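Local coordinates for mandelate racemase/muconate lactonizing enzyme family protein (Roseovarius sp. TM1035, PDB 3T9P), which probably acts as an enolase-superfamily isomerase related to mandelate racemase and muconate lactonizing enzymes, its substrate not established, at residues F163-R169 with Y331-I336. Sequence-based numbering, arbitrary orientation.
Sequences FTAFKWR and YLEFSI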
ATOM      1  N   PHE A 163      26.070  24.874   6.961  1.00 17.68           N
ATOM      2  CA  PHE A 163      25.586  23.991   5.909  1.00 15.25           C
ATOM      3  C   PHE A 163      26.272  24.299   4.568  1.00 18.27           C
ATOM      4  O   PHE A 163      26.430  25.481   4.255  1.00 18.26           O
ATOM      5  CB  PHE A 163      24.071  24.110   5.627  1.00 13.94           C
ATOM      6  CG  PHE A 163      23.198  23.547   6.713  1.00 15.32           C
ATOM      7  CD1 PHE A 163      22.908  22.184   6.714  1.00 16.83           C
ATOM      8  CD2 PHE A 163      22.757  24.343   7.811  1.00 14.11           C
ATOM      9  CE1 PHE A 163      22.024  21.581   7.689  1.00 14.82           C
ATOM     10  CE2 PHE A 163      21.889  23.768   8.874  1.00 18.17           C
ATOM     11  CZ  PHE A 163      21.573  22.381   8.839  1.00 18.77           C
ATOM     12  N   THR A 164      26.620  23.279   3.737  1.00 15.79           N
ATOM     13  CA  THR A 164      27.162  23.598   2.442  1.00 17.87           C
ATOM     14  C   THR A 164      26.377  22.895   1.328  1.00 16.53           C
ATOM     15  O   THR A 164      26.809  22.808   0.179  1.00 17.18           O
ATOM     16  CB  THR A 164      28.692  23.244   2.284  1.00 20.31           C
ATOM     17  OG1 THR A 164      28.864  21.877   2.644  1.00 19.57           O
ATOM     18  CG2 THR A 164      29.628  24.103   3.211  1.00 21.90           C
ATOM     19  N   ALA A 165      25.149  22.471   1.650  1.00 16.43           N
ATOM     20  CA  ALA A 165      24.296  21.889   0.642  1.00 14.02           C
ATOM     21  C   ALA A 165      22.851  22.287   1.076  1.00 12.96           C
ATOM     22  O   ALA A 165      22.579  22.336   2.290  1.00 13.92           O
ATOM     23  CB  ALA A 165      24.410  20.329   0.658  1.00 14.07           C
ATOM     24  N   PHE A 166      22.002  22.547   0.088  1.00 13.16           N
ATOM     25  CA  PHE A 166      20.621  23.072   0.331  1.00 13.36           C
ATOM     26  C   PHE A 166      19.648  22.518  -0.684  1.00 13.80           C
ATOM     27  O   PHE A 166      19.959  22.464  -1.838  1.00 11.87           O
ATOM     28  CB  PHE A 166      20.643  24.628   0.152  1.00 14.68           C
ATOM     29  CG  PHE A 166      21.406  25.312   1.245  1.00 15.34           C
ATOM     30  CD1 PHE A 166      22.793  25.415   1.143  1.00 19.36           C
ATOM     31  CD2 PHE A 166      20.740  25.854   2.391  1.00 18.70           C
ATOM     32  CE1 PHE A 166      23.528  26.058   2.171  1.00 19.85           C
ATOM     33  CE2 PHE A 166      21.467  26.481   3.470  1.00 20.31           C
ATOM     34  CZ  PHE A 166      22.885  26.540   3.356  1.00 20.99           C
ATOM     35  N   LYS A 167      18.420  22.169  -0.250  1.00 13.35           N
ATOM     36  CA  LYS A 167      17.387  21.715  -1.157  1.00 12.56           C
ATOM     37  C   LYS A 167      16.140  22.597  -0.939  1.00 12.57           C
ATOM     38  O   LYS A 167      15.779  22.852   0.188  1.00 13.35           O
ATOM     39  CB  LYS A 167      16.972  20.276  -0.807  1.00  9.71           C
ATOM     40  CG  LYS A 167      15.907  19.760  -1.886  1.00 15.70           C
ATOM     41  CD  LYS A 167      15.785  18.206  -1.699  1.00 15.68           C
ATOM     42  CE  LYS A 167      14.682  17.858  -0.711  1.00 18.51           C
ATOM     43  NZ  LYS A 167      14.634  16.352  -0.647  1.00 20.12           N
ATOM     44  N   TRP A 168      15.564  23.027  -2.045  1.00 14.55           N
ATOM     45  CA  TRP A 168      14.284  23.732  -2.075  1.00 17.43           C
ATOM     46  C   TRP A 168      13.339  23.157  -3.143  1.00 17.13           C
ATOM     47  O   TRP A 168      13.613  22.091  -3.753  1.00 16.45           O
ATOM     48  CB  TRP A 168      14.586  25.265  -2.281  1.00 16.04           C
ATOM     49  CG  TRP A 168      15.232  25.746  -3.512  1.00 16.38           C
ATOM     50  CD1 TRP A 168      14.604  26.404  -4.556  1.00 17.33           C
ATOM     51  CD2 TRP A 168      16.637  25.632  -3.899  1.00 16.53           C
ATOM     52  NE1 TRP A 168      15.545  26.798  -5.490  1.00 19.96           N
ATOM     53  CE2 TRP A 168      16.787  26.335  -5.099  1.00 18.67           C
ATOM     54  CE3 TRP A 168      17.801  25.133  -3.254  1.00 18.25           C
ATOM     55  CZ2 TRP A 168      18.022  26.420  -5.765  1.00 16.84           C
ATOM     56  CZ3 TRP A 168      19.026  25.253  -3.869  1.00 18.79           C
ATOM     57  CH2 TRP A 168      19.143  25.981  -5.114  1.00 15.12           C
ATOM     58  N   ARG A 169      12.177  23.819  -3.303  1.00 15.45           N
ATOM     59  CA  ARG A 169      11.081  23.240  -4.090  1.00 15.92           C
ATOM     60  C   ARG A 169      10.839  23.955  -5.364  1.00 15.87           C
ATOM     61  O   ARG A 169      10.926  25.199  -5.415  1.00 17.64           O
ATOM     62  CB  ARG A 169       9.743  23.239  -3.340  1.00 13.62           C
ATOM     63  CG  ARG A 169       9.812  22.598  -1.926  1.00 17.59           C
ATOM     64  CD  ARG A 169       9.998  21.103  -1.952  1.00 17.88           C
ATOM     65  NE  ARG A 169      10.705  20.633  -0.767  1.00 19.10           N
ATOM     66  CZ  ARG A 169      10.927  19.366  -0.461  1.00 19.94           C
ATOM     67  NH1 ARG A 169      11.688  19.078   0.606  1.00 14.60           N
ATOM     68  NH2 ARG A 169      10.402  18.378  -1.218  1.00 17.68           N
ATOM     69  N   TYR A 331      24.951  13.190   1.654  1.00 16.52           N
ATOM     70  CA  TYR A 331      24.464  13.978   2.738  1.00 12.72           C
ATOM     71  C   TYR A 331      23.133  13.474   3.292  1.00 13.25           C
ATOM     72  O   TYR A 331      22.302  12.906   2.581  1.00 12.81           O
ATOM     73  CB  TYR A 331      24.282  15.454   2.305  1.00 13.24           C
ATOM     74  CG  TYR A 331      24.023  15.759   0.834  1.00 15.21           C
ATOM     75  CD1 TYR A 331      23.080  15.067   0.104  1.00 17.55           C
ATOM     76  CD2 TYR A 331      24.790  16.792   0.152  1.00 15.43           C
ATOM     77  CE1 TYR A 331      22.877  15.302  -1.269  1.00 16.41           C
ATOM     78  CE2 TYR A 331      24.583  17.071  -1.244  1.00 17.87           C
ATOM     79  CZ  TYR A 331      23.656  16.337  -1.928  1.00 17.80           C
ATOM     80  OH  TYR A 331      23.463  16.571  -3.269  1.00 16.55           O
ATOM     81  N   LEU A 332      22.901  13.841   4.533  1.00 14.04           N
ATOM     82  CA  LEU A 332      21.667  13.599   5.244  1.00 13.75           C
ATOM     83  C   LEU A 332      20.648  14.701   4.926  1.00 13.15           C
ATOM     84  O   LEU A 332      20.953  15.865   5.106  1.00 14.31           O
ATOM     85  CB  LEU A 332      21.976  13.617   6.753  1.00 11.52           C
ATOM     86  CG  LEU A 332      20.859  13.743   7.820  1.00 15.62           C
ATOM     87  CD1 LEU A 332      20.151  12.433   7.967  1.00 12.12           C
ATOM     88  CD2 LEU A 332      21.359  14.340   9.205  1.00 15.62           C
ATOM     89  N   GLU A 333      19.425  14.352   4.541  1.00 14.39           N
ATOM     90  CA  GLU A 333      18.337  15.379   4.508  1.00 14.18           C
ATOM     91  C   GLU A 333      18.027  15.919   5.905  1.00 15.97           C
ATOM     92  O   GLU A 333      17.687  15.134   6.818  1.00 15.83           O
ATOM     93  CB  GLU A 333      17.087  14.765   3.915  1.00 17.01           C
ATOM     94  CG  GLU A 333      15.998  15.927   3.818  1.00 16.97           C
ATOM     95  CD  GLU A 333      14.844  15.596   2.958  1.00 21.62           C
ATOM     96  OE1 GLU A 333      14.587  14.380   2.701  1.00 15.55           O
ATOM     97  OE2 GLU A 333      14.106  16.563   2.608  1.00 15.13           O
ATOM     98  N   PHE A 334      18.215  17.236   6.124  1.00 15.65           N
ATOM     99  CA  PHE A 334      17.934  17.843   7.475  1.00 14.14           C
ATOM    100  C   PHE A 334      16.858  18.944   7.369  1.00 15.19           C
ATOM    101  O   PHE A 334      17.121  20.010   6.830  1.00 14.97           O
ATOM    102  CB  PHE A 334      19.240  18.341   8.096  1.00 12.35           C
ATOM    103  CG  PHE A 334      19.107  18.710   9.554  1.00 15.83           C
ATOM    104  CD1 PHE A 334      19.241  17.747  10.543  1.00 17.95           C
ATOM    105  CD2 PHE A 334      18.816  20.015   9.942  1.00 16.80           C
ATOM    106  CE1 PHE A 334      19.075  18.079  11.926  1.00 19.51           C
ATOM    107  CE2 PHE A 334      18.609  20.347  11.296  1.00 20.06           C
ATOM    108  CZ  PHE A 334      18.761  19.388  12.302  1.00 14.67           C
ATOM    109  N   SER A 335      15.638  18.698   7.877  1.00 14.46           N
ATOM    110  CA  SER A 335      14.597  19.667   7.702  1.00 15.90           C
ATOM    111  C   SER A 335      14.986  20.938   8.522  1.00 15.74           C
ATOM    112  O   SER A 335      15.347  20.859   9.692  1.00 15.80           O
ATOM    113  CB  SER A 335      13.287  19.076   8.250  1.00 15.81           C
ATOM    114  OG  SER A 335      12.369  20.152   8.374  1.00 19.00           O
ATOM    115  N   ILE A 336      15.005  22.077   7.883  1.00 16.98           N
ATOM    116  CA  ILE A 336      15.343  23.325   8.597  1.00 16.33           C
ATOM    117  C   ILE A 336      14.067  24.104   9.026  1.00 18.29           C
ATOM    118  O   ILE A 336      14.168  25.224   9.512  1.00 16.48           O
ATOM    119  CB  ILE A 336      16.373  24.239   7.775  1.00 17.05           C
ATOM    120  CG1 ILE A 336      16.071  24.313   6.261  1.00 14.38           C
ATOM    121  CG2 ILE A 336      17.796  23.594   7.835  1.00 14.18           C
ATOM    122  CD1 ILE A 336      14.853  25.370   5.980  1.00 14.38           C
TER
HETATM  123  O   HOH W   1      11.962  16.182   0.898  1.00 23.72           O
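K167 and E333 meet inside the (β/α)7β-barrel of an enolase-superfamily enzyme, their side chains converging from strands 165-169 and 332-335. The lysine has CG anti to the backbone N (chi1 -176°) and bends at chi3, which brings NZ to 3.3 Å from E333 OE2, a weakly hydrogen-bonded salt bridge. A water reinforces it, accepting from K167 NZ at 3.1 Å and from R169 NH1 at 2.9 Å while donating to E333 OE2 at 2.8 Å. R169 presents the edge of its guanidinium to the carboxylate, the planes 21° apart, yet NH1 stays 4.0 Å from OE2, so the water bridges them. Y137 and E231 also hold K167 NZ, D205 and S140 bind R169, and S139 and the A308 amide grip E333. Replacing E333 by alanine would probably deprive the water and K167 NZ of their shared acceptor, and S139 OG and A308 N of this partner. Apolar contacts flank this centre: A165 CB lies 3.6 Å from Y331 CD2, and the F163 ring turns its edge, at CZ, to F334 CD2 3.8 Å away; I336 CG2 also touches CZ. K167-W168-R169 is consistent with the K-x-K/R motif ending the second barrel strand, and so with an active-site setting. Strand 132-139 lies between the two strands, parallel to both, while helix 147-161 packs on F166, W168 and I336 and helix 313-322 covers L332 and F334.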